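Local coordinates for amidohydrolase (Thermotoga maritima, PDB 3OOQ) that acts as a hydrolase of the amidohydrolase family, perhaps with allantoinase activity, at the interface of chains A and B. Coordinates in Å, arbitrary orientation; residue numbers count along the deposited sequence, not the author numbering. Chains: chain A/B, amidohydrolase.

The interface of chains A and B. Residues chain A 166-171; chain B 81-84.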
# COMPACT_ATOMS: atom_id res chain seq x y z
N LYS A 166 -12.11 -0.72 -7.46
CA LYS A 166 -11.47 -0.50 -8.77
C LYS A 166 -11.93 -1.52 -9.80
O LYS A 166 -11.17 -1.93 -10.68
CB LYS A 166 -9.94 -0.57 -8.63
CG LYS A 166 -9.21 0.75 -8.55
CD LYS A 166 -9.54 1.51 -7.30
CE LYS A 166 -9.62 3.00 -7.60
NZ LYS A 166 -9.07 3.80 -6.47
N GLN A 167 -13.18 -1.96 -9.66
CA GLN A 167 -13.65 -3.13 -10.37
C GLN A 167 -14.99 -2.80 -11.02
O GLN A 167 -15.73 -1.94 -10.54
CB GLN A 167 -13.78 -4.27 -9.35
CG GLN A 167 -14.54 -5.52 -9.79
CD GLN A 167 -14.52 -6.59 -8.71
OE1 GLN A 167 -14.04 -6.35 -7.59
NE2 GLN A 167 -15.03 -7.77 -9.03
N THR A 168 -15.30 -3.50 -12.11
CA THR A 168 -16.60 -3.33 -12.77
C THR A 168 -17.73 -3.81 -11.84
O THR A 168 -17.63 -4.89 -11.30
CB THR A 168 -16.64 -4.12 -14.09
OG1 THR A 168 -15.49 -3.79 -14.88
CG2 THR A 168 -17.92 -3.82 -14.89
N PRO A 169 -18.81 -3.01 -11.66
CA PRO A 169 -19.16 -1.71 -12.23
C PRO A 169 -18.75 -0.52 -11.37
O PRO A 169 -18.86 -0.57 -10.15
CB PRO A 169 -20.69 -1.76 -12.26
CG PRO A 169 -21.05 -2.54 -10.98
CD PRO A 169 -19.92 -3.59 -10.86
N SER A 170 -18.29 0.54 -12.03
CA SER A 170 -18.05 1.80 -11.34
C SER A 170 -19.04 2.88 -11.79
O SER A 170 -19.03 3.97 -11.25
CB SER A 170 -16.61 2.25 -11.55
OG SER A 170 -16.33 2.40 -12.94
N THR A 171 -19.92 2.56 -12.74
CA THR A 171 -20.89 3.51 -13.29
C THR A 171 -22.22 2.81 -13.42
O THR A 171 -22.27 1.56 -13.44
CB THR A 171 -20.52 3.99 -14.74
OG1 THR A 171 -20.53 2.86 -15.63
CG2 THR A 171 -19.13 4.65 -14.78
N ASN B 81 -17.78 6.93 -17.80
CA ASN B 81 -16.63 6.09 -18.14
C ASN B 81 -16.55 4.86 -17.25
O ASN B 81 -16.22 4.98 -16.06
CB ASN B 81 -15.31 6.89 -17.98
CG ASN B 81 -14.99 7.78 -19.18
OD1 ASN B 81 -14.80 7.31 -20.31
ND2 ASN B 81 -14.87 9.06 -18.92
N GLU B 82 -16.82 3.69 -17.80
CA GLU B 82 -16.61 2.46 -17.04
C GLU B 82 -15.13 2.07 -17.08
O GLU B 82 -14.72 1.10 -17.72
CB GLU B 82 -17.53 1.34 -17.57
CG GLU B 82 -17.57 0.06 -16.74
CD GLU B 82 -17.81 0.34 -15.27
OE1 GLU B 82 -16.83 0.21 -14.50
OE2 GLU B 82 -18.93 0.74 -14.88
N ALA B 83 -14.31 2.83 -16.36
CA ALA B 83 -12.86 2.74 -16.47
C ALA B 83 -12.23 1.63 -15.62
O ALA B 83 -11.27 1.86 -14.89
CB ALA B 83 -12.22 4.14 -16.14
N THR B 84 -12.76 0.41 -15.73
CA THR B 84 -12.36 -0.72 -14.87
C THR B 84 -12.02 -1.94 -15.74
O THR B 84 -11.81 -3.04 -15.24
CB THR B 84 -13.53 -1.11 -13.94
OG1 THR B 84 -14.68 -1.39 -14.74
CG2 THR B 84 -13.87 0.05 -12.97
O HOH W 1 -12.72 -4.65 -13.28
O HOH W 2 -14.58 4.31 -13.47
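The carboxylate of B:Glu82 lies against A:Ser170 and A:Thr171, whose hydroxyls both rise over one face of it, while A:Thr168 CG2 lies over the opposite face, 4.2 Å from B:Glu82 CD. A:Ser170 OG meets B:Glu82 OE1 from 45° above the plane at 2.7 Å. A:Thr171 OG1 meets B:Glu82 OE2 in the same tilted manner at 2.8 Å. At the outer edge the amide A:Ser170 N donates to the syn lone pair of B:Glu82 OE1 (2.9 Å) and more weakly to OE2, which also takes A:Thr171 N on its syn side. The anti side of OE1 receives B:Thr84 OG1 from its own chain, so three donors grip this oxygen and the carboxylate is hindered from turning. The glutamate reaches across because CG is anti to the backbone N (chi1 -171°) and the chain then bends at chi2. An alanine here would probably leave the amides and hydroxyls of A:Ser170 and A:Thr171 without their acceptor and cost B:Thr84 OG1 its own-chain acceptor, leaving it held by A:Thr168 OG1. The B:Thr84 side chain slants across that of A:Thr168, its OG1 2.5 Å from A:Thr168 OG1 in a hydrogen bond of undecided direction, while its CG2 packs 3.8 Å from A:Ser170 CB. One water joins A:Thr168 N to B:Thr84 O, and another links A:Ser170 OG to B:Asn81 O. The patch belongs to a larger contact, not exactly two-fold, whose biological role the structure alone does not show. Both segments are loops: chain A's joins helix 156-164 to helix 172-198, whose amino-terminal end would probably favour the nearby negative charge, and chain B's lies between 3-10 helices 75-77 and 93-96.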